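PDB 5IYS: phytoene synthase from Enterococcus hirae, which probably joins two farnesyl diphosphate molecules head to head into a C30 carotenoid precursor, binding magnesium and, here, two molecules of the substrate analogue farnesyl thiodiphosphate. Local coordinates for residues A[105-116]-A[131-142]; A[185-195]-A[208-216]. All coordinates share one frame; numbering follows the deposited sequence.

Both contacts belong to one all-helical chain of the squalene/phytoene synthase family, and they follow one another in series. Interaction 1 pairs helices 104-116 and 125-143 about 10 Å from the centre of the chain, where helix 125-143 borders both bound thiodiphosphates and helix 104-116 one of them. Interaction 2 packs the short helix 187-193 and its flanking turns on helix 207-227. The two centres lie 25 Å apart and the nearest atoms about 8 Å. Helix 125-143 connects them: its start, at Arg125, reaches Asp189 and Ser215 of interaction 2. Interaction 1 thus forms part of the ligand-binding core, while interaction 2 lies toward the periphery, its Leu185 side chain about 12 Å from a bound thiodiphosphate.

Interaction 1: A[105-116]-A[131-142]; sequences PFFDMLTGQRKD and YCYYVAGSVGLM. With FPS (S-[(2E,6E)-3,7,11-trimethyldodeca-2,6,10-trienyl] trihydrogen thiodiphosphate), chain G; FPS (S-[(2E,6E)-3,7,11-trimethyldodeca-2,6,10-trienyl] trihydrogen thiodiphosphate), chain H; SO4 (sulfate ion), chain B.
Met109 turns its SD-CE end toward Val135 O, a buried carbonyl with no polar partner in the model; Val135 lies within a pi-type turn (133-137) of its helix. With CG anti to the backbone N (chi1 173°) and bends at the next two torsions, Met109 drops as a knob among Val135, Ser138, Val139 and Met142. Its CE lies 3.2 Å from Val135 O and presses tightly on Val139 CG2 at 3.3 Å. Nearer its backbone, Met109 CB touches Met142 CE at 3.5 Å. The extended Met142 chain lies over one face of the Phe106 ring, with SD 4.1 Å from the centroid, a Met-aromatic contact joined by a CH-pi contact from CG.

The helices run roughly antiparallel (147°) with axes 7.4 Å apart, and form part of the all-helical terpene synthase fold around the pocket that holds the two farnesyl chains. Gly112 permits the close approach, its CA 3.8 Å from Tyr134 CB. Val135 and Val139 border the farnesyl chains, and Val139 CG1 touches both ligands. Gln113 NE2 lies against one chain, makes a weak bond to Met109 SD and another to the magnesium ligand Asp56.

Two tyrosines bond to carboxylates of the other helix. Tyr133 OH donates to the anti lone pair of Asp108 OD2 at 2.6 Å, with ring and carboxylate planes 77° apart. At the far end, Tyr131 OH is bonded to Asp116 OD2, in plane at the ring edge, at a modelled 2.4 Å, so short that the exact length is doubtful.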
loop_
_atom_site.group_PDB
_atom_site.type_symbol
_atom_site.label_atom_id
_atom_site.label_comp_id
_atom_site.label_asym_id
_atom_site.label_seq_id
_atom_site.Cartn_x
_atom_site.Cartn_y
_atom_site.Cartn_z
ATOM N N PRO A 105 13.436 1.290 4.742
ATOM C CA PRO A 105 11.980 1.169 4.776
ATOM C C PRO A 105 11.547 -0.292 4.751
ATOM O O PRO A 105 10.447 -0.620 5.215
ATOM C CB PRO A 105 11.489 1.928 3.534
ATOM C CG PRO A 105 12.719 2.187 2.679
ATOM C CD PRO A 105 13.949 2.008 3.565
ATOM N N PHE A 106 12.423 -1.175 4.295
ATOM C CA PHE A 106 12.097 -2.613 4.301
ATOM C C PHE A 106 12.056 -3.103 5.751
ATOM O O PHE A 106 11.187 -3.893 6.127
ATOM C CB PHE A 106 13.135 -3.424 3.491
ATOM C CG PHE A 106 13.046 -3.192 2.002
ATOM C CD1 PHE A 106 13.624 -2.071 1.423
ATOM C CD2 PHE A 106 12.318 -4.060 1.203
ATOM C CE1 PHE A 106 13.477 -1.821 0.048
ATOM C CE2 PHE A 106 12.227 -3.854 -0.158
ATOM C CZ PHE A 106 12.775 -2.705 -0.728
ATOM N N PHE A 107 12.972 -2.581 6.570
ATOM C CA PHE A 107 13.020 -2.915 7.989
ATOM C C PHE A 107 11.763 -2.343 8.666
ATOM O O PHE A 107 11.118 -3.008 9.467
ATOM C CB PHE A 107 14.283 -2.269 8.591
ATOM C CG PHE A 107 15.533 -3.085 8.443
ATOM C CD1 PHE A 107 15.692 -4.277 9.154
ATOM C CD2 PHE A 107 16.575 -2.639 7.649
ATOM C CE1 PHE A 107 16.867 -5.025 9.038
ATOM C CE2 PHE A 107 17.783 -3.326 7.593
ATOM C CZ PHE A 107 17.913 -4.543 8.251
ATOM N N ASP A 108 11.407 -1.107 8.323
ATOM C CA ASP A 108 10.184 -0.482 8.830
ATOM C C ASP A 108 8.919 -1.315 8.560
ATOM O O ASP A 108 8.039 -1.384 9.406
ATOM C CB ASP A 108 10.026 0.959 8.294
ATOM C CG ASP A 108 11.059 1.927 8.864
ATOM O OD1 ASP A 108 11.664 1.579 9.908
ATOM O OD2 ASP A 108 11.242 3.059 8.318
ATOM N N MET A 109 8.745 -1.805 7.334
ATOM C CA MET A 109 7.657 -2.724 7.020
ATOM C C MET A 109 7.604 -3.934 7.974
ATOM O O MET A 109 6.535 -4.275 8.478
ATOM C CB MET A 109 7.772 -3.182 5.551
ATOM C CG MET A 109 6.799 -4.296 5.086
ATOM S SD MET A 109 5.074 -3.832 5.307
ATOM C CE MET A 109 4.714 -2.852 3.836
ATOM N N LEU A 110 8.733 -4.593 8.214
ATOM C CA LEU A 110 8.691 -5.787 9.071
ATOM C C LEU A 110 8.293 -5.356 10.492
ATOM O O LEU A 110 7.636 -6.093 11.204
ATOM C CB LEU A 110 10.051 -6.477 9.098
ATOM C CG LEU A 110 10.479 -6.908 7.686
ATOM C CD1 LEU A 110 11.671 -7.855 7.766
ATOM C CD2 LEU A 110 9.309 -7.586 6.987
ATOM N N THR A 111 8.723 -4.169 10.916
ATOM C CA THR A 111 8.442 -3.702 12.279
ATOM C C THR A 111 6.956 -3.412 12.415
ATOM O O THR A 111 6.334 -3.720 13.442
ATOM C CB THR A 111 9.188 -2.370 12.536
ATOM O OG1 THR A 111 10.594 -2.621 12.530
ATOM C CG2 THR A 111 8.767 -1.746 13.863
ATOM N N GLY A 112 6.365 -2.867 11.349
ATOM C CA GLY A 112 4.938 -2.622 11.349
ATOM C C GLY A 112 4.159 -3.926 11.338
ATOM O O GLY A 112 3.172 -4.085 12.071
ATOM N N GLN A 113 4.564 -4.855 10.487
ATOM C CA GLN A 113 3.894 -6.158 10.484
ATOM C C GLN A 113 3.930 -6.815 11.859
ATOM O O GLN A 113 2.978 -7.493 12.244
ATOM C CB GLN A 113 4.487 -7.102 9.447
ATOM C CG GLN A 113 4.275 -6.645 8.022
ATOM C CD GLN A 113 2.807 -6.615 7.655
ATOM O OE1 GLN A 113 2.027 -7.414 8.148
ATOM N NE2 GLN A 113 2.405 -5.601 6.917
ATOM N N ARG A 114 5.083 -6.760 12.514
ATOM C CA ARG A 114 5.278 -7.408 13.814
ATOM C C ARG A 114 4.325 -6.804 14.861
ATOM O O ARG A 114 3.711 -7.512 15.664
ATOM C CB ARG A 114 6.749 -7.247 14.242
ATOM C CG ARG A 114 7.178 -8.014 15.504
ATOM C CD ARG A 114 8.700 -7.956 15.697
ATOM N NE ARG A 114 9.120 -8.278 17.062
ATOM C CZ ARG A 114 10.389 -8.367 17.454
ATOM N NH1 ARG A 114 11.367 -8.190 16.575
ATOM N NH2 ARG A 114 10.682 -8.591 18.731
ATOM N N LYS A 115 4.095 -5.503 14.762
ATOM C CA LYS A 115 3.104 -4.853 15.612
ATOM C C LYS A 115 1.664 -5.317 15.387
ATOM O O LYS A 115 0.883 -5.456 16.337
ATOM C CB LYS A 115 3.177 -3.335 15.477
ATOM C CG LYS A 115 2.684 -2.634 16.729
ATOM C CD LYS A 115 1.681 -1.554 16.426
ATOM C CE LYS A 115 1.359 -0.786 17.707
ATOM N NZ LYS A 115 0.680 -1.632 18.727
ATOM N N ASP A 116 1.299 -5.541 14.129
ATOM C CA ASP A 116 0.008 -6.150 13.831
ATOM C C ASP A 116 -0.158 -7.537 14.418
ATOM O O ASP A 116 -1.278 -7.952 14.689
ATOM C CB ASP A 116 -0.224 -6.233 12.332
ATOM C CG ASP A 116 -0.784 -4.965 11.778
ATOM O OD1 ASP A 116 -1.558 -4.292 12.499
ATOM O OD2 ASP A 116 -0.502 -4.684 10.598
ATOM N N TYR A 131 1.388 4.317 12.472
ATOM C CA TYR A 131 1.233 2.934 12.029
ATOM C C TYR A 131 1.134 2.874 10.497
ATOM O O TYR A 131 1.763 2.012 9.864
ATOM C CB TYR A 131 0.004 2.313 12.678
ATOM C CG TYR A 131 -0.416 1.019 12.031
ATOM C CD1 TYR A 131 0.264 -0.158 12.306
ATOM C CD2 TYR A 131 -1.497 0.980 11.150
ATOM C CE1 TYR A 131 -0.104 -1.350 11.667
ATOM C CE2 TYR A 131 -1.847 -0.192 10.500
ATOM C CZ TYR A 131 -1.194 -1.364 10.816
ATOM O OH TYR A 131 -1.564 -2.540 10.184
ATOM N N CYS A 132 0.397 3.816 9.905
ATOM C CA CYS A 132 0.237 3.847 8.443
ATOM C C CYS A 132 1.580 4.077 7.794
ATOM O O CYS A 132 1.803 3.550 6.716
ATOM C CB CYS A 132 -0.725 4.926 7.972
ATOM S SG CYS A 132 -2.462 4.650 8.413
ATOM N N TYR A 133 2.503 4.775 8.461
ATOM C CA TYR A 133 3.851 4.918 7.880
ATOM C C TYR A 133 4.482 3.532 7.815
ATOM O O TYR A 133 5.046 3.113 6.795
ATOM C CB TYR A 133 4.778 5.872 8.661
ATOM C CG TYR A 133 6.210 5.656 8.215
ATOM C CD1 TYR A 133 6.564 5.911 6.891
ATOM C CD2 TYR A 133 7.087 4.886 8.976
ATOM C CE1 TYR A 133 7.805 5.499 6.368
ATOM C CE2 TYR A 133 8.351 4.523 8.481
ATOM C CZ TYR A 133 8.680 4.819 7.165
ATOM O OH TYR A 133 9.866 4.401 6.590
ATOM N N TYR A 134 4.522 2.858 8.955
ATOM C CA TYR A 134 5.294 1.620 9.010
ATOM C C TYR A 134 4.815 0.590 7.990
ATOM O O TYR A 134 5.638 -0.111 7.388
ATOM C CB TYR A 134 5.313 1.022 10.410
ATOM C CG TYR A 134 6.339 1.735 11.269
ATOM C CD1 TYR A 134 7.684 1.371 11.231
ATOM C CD2 TYR A 134 5.985 2.850 12.010
ATOM C CE1 TYR A 134 8.650 2.080 11.968
ATOM C CE2 TYR A 134 6.936 3.554 12.756
ATOM C CZ TYR A 134 8.260 3.148 12.747
ATOM O OH TYR A 134 9.196 3.851 13.488
ATOM N N VAL A 135 3.509 0.489 7.776
ATOM C CA VAL A 135 3.049 -0.551 6.853
ATOM C C VAL A 135 2.706 -0.051 5.458
ATOM O O VAL A 135 2.295 -0.842 4.614
ATOM C CB VAL A 135 1.843 -1.331 7.387
ATOM C CG1 VAL A 135 2.165 -2.008 8.711
ATOM C CG2 VAL A 135 0.598 -0.420 7.468
ATOM N N ALA A 136 2.712 1.255 5.225
ATOM C CA ALA A 136 2.230 1.713 3.933
ATOM C C ALA A 136 3.062 2.851 3.388
ATOM O O ALA A 136 3.518 2.812 2.242
ATOM C CB ALA A 136 0.715 2.050 3.991
ATOM N N GLY A 137 3.332 3.845 4.231
ATOM C CA GLY A 137 4.261 4.909 3.832
ATOM C C GLY A 137 5.656 4.370 3.537
ATOM O O GLY A 137 6.334 4.830 2.603
ATOM N N SER A 138 6.037 3.297 4.231
ATOM C CA SER A 138 7.326 2.668 3.961
ATOM C C SER A 138 7.418 2.130 2.535
ATOM O O SER A 138 8.502 2.135 1.920
ATOM C CB SER A 138 7.618 1.547 4.975
ATOM O OG SER A 138 6.560 0.586 4.943
ATOM N N VAL A 139 6.315 1.567 2.061
ATOM C CA VAL A 139 6.250 1.058 0.683
ATOM C C VAL A 139 6.545 2.166 -0.331
ATOM O O VAL A 139 7.291 1.994 -1.290
ATOM C CB VAL A 139 4.868 0.449 0.347
ATOM C CG1 VAL A 139 4.872 -0.077 -1.104
ATOM C CG2 VAL A 139 4.589 -0.760 1.266
ATOM N N GLY A 140 5.988 3.336 -0.108
ATOM C CA GLY A 140 6.346 4.488 -0.946
ATOM C C GLY A 140 7.844 4.727 -0.962
ATOM O O GLY A 140 8.451 4.957 -2.018
ATOM N N LEU A 141 8.461 4.642 0.215
ATOM C CA LEU A 141 9.897 4.833 0.279
ATOM C C LEU A 141 10.697 3.735 -0.390
ATOM O O LEU A 141 11.781 3.995 -0.917
ATOM C CB LEU A 141 10.329 5.011 1.736
ATOM C CG LEU A 141 9.696 6.234 2.407
ATOM C CD1 LEU A 141 10.457 6.534 3.700
ATOM C CD2 LEU A 141 9.749 7.419 1.458
ATOM N N MET A 142 10.246 2.482 -0.272
ATOM C CA MET A 142 10.887 1.412 -1.023
ATOM C C MET A 142 10.921 1.701 -2.513
ATOM O O MET A 142 11.924 1.404 -3.181
ATOM C CB MET A 142 10.153 0.078 -0.829
ATOM C CG MET A 142 10.084 -0.387 0.593
ATOM S SD MET A 142 9.000 -1.859 0.662
ATOM C CE MET A 142 8.674 -1.822 2.421
HETATM C C1 FPS G . -2.775 -2.500 -0.655
HETATM S S1 FPS G . -1.862 -3.933 -1.088
HETATM C C2 FPS G . -1.686 -1.453 -0.506
HETATM C C3 FPS G . -1.708 -0.455 0.395
HETATM C C4 FPS G . -2.869 -0.289 1.329
HETATM C C5 FPS G . -0.577 0.552 0.478
HETATM C C6 FPS G . 0.565 0.327 -0.512
HETATM C C7 FPS G . 1.397 1.592 -0.583
HETATM C C8 FPS G . 1.956 2.020 -1.729
HETATM C C10 FPS G . 2.865 3.227 -1.647
HETATM C C9 FPS G . 1.773 1.315 -3.051
HETATM C C11 FPS G . 2.368 4.296 -2.624
HETATM C C12 FPS G . 3.353 5.451 -2.709
HETATM C C13 FPS G . 4.334 5.560 -3.634
HETATM C C14 FPS G . 5.230 6.771 -3.637
HETATM C C15 FPS G . 4.547 4.516 -4.699
HETATM P PA FPS G . -3.060 -5.353 -1.989
HETATM O O1A FPS G . -2.284 -6.216 -2.884
HETATM O O2A FPS G . -3.464 -6.265 -0.716
HETATM O O3A FPS G . -4.435 -4.817 -2.598
HETATM P PB FPS G . -5.685 -4.743 -1.563
HETATM O O1B FPS G . -6.524 -5.988 -1.657
HETATM O O2B FPS G . -6.372 -3.455 -1.951
HETATM O O3B FPS G . -5.270 -4.633 -0.112
HETATM C C1 FPS H . -2.356 -4.396 2.558
HETATM S S1 FPS H . -3.238 -3.598 3.864
HETATM C C2 FPS H . -0.972 -4.758 3.038
HETATM C C3 FPS H . 0.011 -3.875 3.289
HETATM C C4 FPS H . -0.173 -2.383 3.219
HETATM C C5 FPS H . 1.354 -4.425 3.712
HETATM C C6 FPS H . 2.108 -5.042 2.534
HETATM C C7 FPS H . 2.086 -4.115 1.331
HETATM C C8 FPS H . 1.785 -4.570 0.106
HETATM C C10 FPS H . 1.731 -3.553 -1.010
HETATM C C9 FPS H . 1.419 -6.012 -0.126
HETATM C C11 FPS H . 3.046 -3.401 -1.741
HETATM C C12 FPS H . 2.641 -2.694 -3.028
HETATM C C13 FPS H . 3.507 -2.304 -3.981
HETATM C C14 FPS H . 4.986 -2.529 -3.894
HETATM C C15 FPS H . 2.962 -1.598 -5.183
HETATM P PA FPS H . -4.177 -5.222 4.667
HETATM O O1A FPS H . -3.160 -6.190 5.147
HETATM O O2A FPS H . -5.070 -4.730 5.913
HETATM O O3A FPS H . -5.275 -5.724 3.586
HETATM P PB FPS H . -5.268 -7.060 2.716
HETATM O O1B FPS H . -6.471 -7.833 3.185
HETATM O O2B FPS H . -4.028 -7.906 2.902
HETATM O O3B FPS H . -5.372 -6.628 1.269
HETATM S S SO4 B . 7.233 -7.739 20.270
HETATM O O1 SO4 B . 7.607 -6.483 20.904
HETATM O O2 SO4 B . 5.936 -8.177 20.777
HETATM O O3 SO4 B . 8.238 -8.768 20.557
HETATM O O4 SO4 B . 7.145 -7.522 18.821
#

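Interaction 2: A[185-195]-A[208-216]; sequences LTKEDMTRFGV and QLVALWESL
The ring of Phe193 lies with one face against the backbone of helix 208-216, and Leu212 CA stands 3.8 Å from its centroid, 16° off the normal, as a CH-pi contact. Placed with CG anti to the carbonyl carbon (chi1 -68°), the ring brings CD1 to Ala211 CB at 3.5 Å and CZ to Ser215 CB at 3.4 Å, so it spans about a turn of the partner helix. The aliphatic CG of Arg192 rests on the opposite face, leaving the ring sandwiched. Beyond it, Arg192 NH2 and Ser215 OG are bridged by a water; Ser215 OG also bonds to Arg125, which in turn forms a salt bridge with Asp189.

Leu212 continues the contact beneath the ring. Its two methyls part: CD1 sits against the backbone of Asp189 and Met190, 3.8 Å from Met190 CE, whereas CD2 meets Leu185 CD2 at 3.8 Å. Leu185 spreads its own branches, CD1 touching Leu209 CD1, the two side chains crossing at about a right angle, and CD2 meeting Leu216 CD2. Val195 completes this apolar layer, its CG1 directed to Leu209 CD1 and its CG2 to Leu212 CD1 and the backbone of Leu209.

The aliphatic part of Gln208 packs on the carbonyls of Phe193 and Gly194, with CB 3.2 Å from Phe193 O. The short helix is bounded by an N-cap, where Thr186 OG1 accepts from Asp189 N, and by a Schellman motif at Gly194, whose positive phi turns the chain and delivers Val195 to helix 208-216: a capped helix packed across its neighbour in an all-helical fold.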
loop_
_atom_site.group_PDB
_atom_site.type_symbol
_atom_site.label_atom_id
_atom_site.label_comp_id
_atom_site.label_asym_id
_atom_site.label_seq_id
_atom_site.Cartn_x
_atom_site.Cartn_y
_atom_site.Cartn_z
ATOM N N LEU A 185 -10.027 2.106 13.350
ATOM C CA LEU A 185 -10.586 3.409 13.695
ATOM C C LEU A 185 -10.130 3.789 15.112
ATOM O O LEU A 185 -9.925 2.911 15.948
ATOM C CB LEU A 185 -12.118 3.356 13.644
ATOM C CG LEU A 185 -12.723 2.872 12.326
ATOM C CD1 LEU A 185 -14.247 2.774 12.466
ATOM C CD2 LEU A 185 -12.336 3.787 11.163
ATOM N N THR A 186 -9.856 5.069 15.336
ATOM C CA THR A 186 -9.223 5.466 16.577
ATOM C C THR A 186 -10.226 5.544 17.722
ATOM O O THR A 186 -11.421 5.796 17.525
ATOM C CB THR A 186 -8.407 6.764 16.458
ATOM O OG1 THR A 186 -9.279 7.896 16.357
ATOM C CG2 THR A 186 -7.487 6.707 15.238
ATOM N N LYS A 187 -9.753 5.211 18.915
ATOM C CA LYS A 187 -10.561 5.448 20.107
ATOM C C LYS A 187 -11.082 6.878 20.205
ATOM O O LYS A 187 -12.264 7.115 20.460
ATOM C CB LYS A 187 -9.787 5.040 21.349
ATOM C CG LYS A 187 -9.659 3.543 21.466
ATOM C CD LYS A 187 -9.086 3.163 22.824
ATOM C CE LYS A 187 -8.742 1.676 22.887
ATOM N NZ LYS A 187 -7.680 1.451 23.909
ATOM N N GLU A 188 -10.228 7.832 19.870
ATOM C CA GLU A 188 -10.611 9.226 19.925
ATOM C C GLU A 188 -11.698 9.606 18.927
ATOM O O GLU A 188 -12.672 10.276 19.289
ATOM C CB GLU A 188 -9.364 10.095 19.839
ATOM C CG GLU A 188 -9.440 11.297 18.929
ATOM C CD GLU A 188 -8.091 11.989 18.850
ATOM O OE1 GLU A 188 -7.391 11.828 17.822
ATOM O OE2 GLU A 188 -7.692 12.583 19.878
ATOM N N ASP A 189 -11.611 9.064 17.712
ATOM C CA ASP A 189 -12.666 9.248 16.725
ATOM C C ASP A 189 -13.991 8.605 17.125
ATOM O O ASP A 189 -15.044 9.221 16.987
ATOM C CB ASP A 189 -12.204 8.771 15.347
ATOM C CG ASP A 189 -11.301 9.786 14.667
ATOM O OD1 ASP A 189 -11.647 10.986 14.745
ATOM O OD2 ASP A 189 -10.287 9.393 14.034
ATOM N N MET A 190 -13.939 7.364 17.593
ATOM C CA MET A 190 -15.141 6.672 18.046
ATOM C C MET A 190 -15.877 7.465 19.126
ATOM O O MET A 190 -17.099 7.622 19.054
ATOM C CB MET A 190 -14.758 5.318 18.622
ATOM C CG MET A 190 -13.735 4.594 17.787
ATOM S SD MET A 190 -14.377 2.968 17.376
ATOM C CE MET A 190 -15.562 3.503 16.146
ATOM N N THR A 191 -15.111 8.049 20.044
ATOM C CA THR A 191 -15.660 8.951 21.057
ATOM C C THR A 191 -16.200 10.268 20.474
ATOM O O THR A 191 -17.333 10.655 20.771
ATOM C CB THR A 191 -14.635 9.206 22.176
ATOM O OG1 THR A 191 -14.273 7.957 22.782
ATOM C CG2 THR A 191 -15.195 10.144 23.227
ATOM N N ARG A 192 -15.438 10.908 19.587
ATOM C CA ARG A 192 -15.816 12.200 19.007
ATOM C C ARG A 192 -17.142 12.104 18.242
ATOM O O ARG A 192 -17.999 12.994 18.352
ATOM C CB ARG A 192 -14.676 12.749 18.126
ATOM C CG ARG A 192 -15.084 13.748 17.039
ATOM C CD ARG A 192 -13.878 14.246 16.235
ATOM N NE ARG A 192 -14.255 15.213 15.201
ATOM C CZ ARG A 192 -13.511 15.507 14.138
ATOM N NH1 ARG A 192 -12.332 14.920 13.958
ATOM N NH2 ARG A 192 -13.965 16.365 13.234
ATOM N N PHE A 193 -17.342 10.991 17.534
ATOM C CA PHE A 193 -18.497 10.851 16.656
ATOM C C PHE A 193 -19.610 10.021 17.296
ATOM O O PHE A 193 -20.652 9.807 16.685
ATOM C CB PHE A 193 -18.094 10.287 15.282
ATOM C CG PHE A 193 -17.262 11.236 14.459
ATOM C CD1 PHE A 193 -17.855 12.292 13.777
ATOM C CD2 PHE A 193 -15.876 11.137 14.457
ATOM C CE1 PHE A 193 -17.083 13.215 13.057
ATOM C CE2 PHE A 193 -15.102 12.050 13.761
ATOM C CZ PHE A 193 -15.695 13.066 13.034
ATOM N N GLY A 194 -19.372 9.533 18.508
ATOM C CA GLY A 194 -20.349 8.704 19.210
ATOM C C GLY A 194 -20.634 7.378 18.528
ATOM O O GLY A 194 -21.790 6.990 18.359
ATOM N N VAL A 195 -19.572 6.695 18.107
ATOM C CA VAL A 195 -19.684 5.345 17.563
ATOM C C VAL A 195 -19.431 4.315 18.652
ATOM O O VAL A 195 -18.447 4.398 19.373
ATOM C CB VAL A 195 -18.660 5.098 16.422
ATOM C CG1 VAL A 195 -18.792 3.665 15.901
ATOM C CG2 VAL A 195 -18.903 6.099 15.298
ATOM N N GLN A 208 -23.877 7.934 13.022
ATOM C CA GLN A 208 -22.660 8.305 13.717
ATOM C C GLN A 208 -21.422 7.747 13.002
ATOM O O GLN A 208 -20.412 8.441 12.908
ATOM C CB GLN A 208 -22.668 7.820 15.168
ATOM C CG GLN A 208 -23.695 8.504 16.071
ATOM C CD GLN A 208 -25.106 8.012 15.821
ATOM O OE1 GLN A 208 -25.322 6.955 15.218
ATOM N NE2 GLN A 208 -26.084 8.798 16.256
ATOM N N LEU A 209 -21.487 6.485 12.578
ATOM C CA LEU A 209 -20.343 5.856 11.889
ATOM C C LEU A 209 -20.110 6.437 10.495
ATOM O O LEU A 209 -18.965 6.499 10.011
ATOM C CB LEU A 209 -20.473 4.328 11.873
ATOM C CG LEU A 209 -19.356 3.493 11.235
ATOM C CD1 LEU A 209 -17.996 3.658 11.953
ATOM C CD2 LEU A 209 -19.771 2.031 11.216
ATOM N N VAL A 210 -21.168 6.933 9.862
ATOM C CA VAL A 210 -20.999 7.609 8.579
ATOM C C VAL A 210 -20.217 8.907 8.762
ATOM O O VAL A 210 -19.271 9.186 8.024
ATOM C CB VAL A 210 -22.335 7.842 7.846
ATOM C CG1 VAL A 210 -22.100 8.674 6.577
ATOM C CG2 VAL A 210 -22.971 6.492 7.468
ATOM N N ALA A 211 -20.538 9.633 9.831
ATOM C CA ALA A 211 -19.819 10.850 10.184
ATOM C C ALA A 211 -18.326 10.579 10.321
ATOM O O ALA A 211 -17.508 11.315 9.762
ATOM C CB ALA A 211 -20.377 11.417 11.471
ATOM N N LEU A 212 -17.989 9.572 11.125
ATOM C CA LEU A 212 -16.611 9.194 11.380
ATOM C C LEU A 212 -15.912 8.744 10.093
ATOM O O LEU A 212 -14.854 9.269 9.757
ATOM C CB LEU A 212 -16.558 8.071 12.417
ATOM C CG LEU A 212 -15.190 7.616 12.941
ATOM C CD1 LEU A 212 -15.346 6.719 14.186
ATOM C CD2 LEU A 212 -14.380 6.907 11.862
ATOM N N TRP A 213 -16.540 7.814 9.378
ATOM C CA TRP A 213 -16.091 7.361 8.070
ATOM C C TRP A 213 -15.731 8.548 7.175
ATOM O O TRP A 213 -14.608 8.652 6.660
ATOM C CB TRP A 213 -17.154 6.479 7.417
ATOM C CG TRP A 213 -16.638 5.650 6.264
ATOM C CD1 TRP A 213 -16.278 4.325 6.303
ATOM C CD2 TRP A 213 -16.454 6.074 4.906
ATOM N NE1 TRP A 213 -15.828 3.921 5.068
ATOM C CE2 TRP A 213 -15.967 4.960 4.184
ATOM C CE3 TRP A 213 -16.673 7.279 4.225
ATOM C CZ2 TRP A 213 -15.708 5.009 2.807
ATOM C CZ3 TRP A 213 -16.358 7.349 2.876
ATOM C CH2 TRP A 213 -15.877 6.219 2.176
ATOM N N GLU A 214 -16.671 9.462 7.020
ATOM C CA GLU A 214 -16.456 10.618 6.166
ATOM C C GLU A 214 -15.368 11.549 6.667
ATOM O O GLU A 214 -14.627 12.107 5.860
ATOM C CB GLU A 214 -17.754 11.364 5.881
ATOM C CG GLU A 214 -18.664 10.618 4.911
ATOM C CD GLU A 214 -18.158 10.616 3.470
ATOM O OE1 GLU A 214 -17.105 11.213 3.158
ATOM O OE2 GLU A 214 -18.788 9.960 2.628
ATOM N N SER A 215 -15.224 11.663 7.988
ATOM C CA SER A 215 -14.130 12.444 8.526
ATOM C C SER A 215 -12.787 11.862 8.072
ATOM O O SER A 215 -11.843 12.599 7.775
ATOM C CB SER A 215 -14.149 12.437 10.049
ATOM O OG SER A 215 -13.187 13.342 10.546
ATOM N N LEU A 216 -12.640 10.557 8.259
ATOM C CA LEU A 216 -11.385 9.892 7.885
ATOM C C LEU A 216 -11.208 9.871 6.363
ATOM O O LEU A 216 -10.091 10.013 5.869
ATOM C CB LEU A 216 -11.371 8.466 8.452
ATOM C CG LEU A 216 -10.025 7.751 8.569
ATOM C CD1 LEU A 216 -9.112 8.582 9.478
ATOM C CD2 LEU A 216 -10.180 6.336 9.123
HETATM O O HOH W 1 -13.793 16.556 10.516
#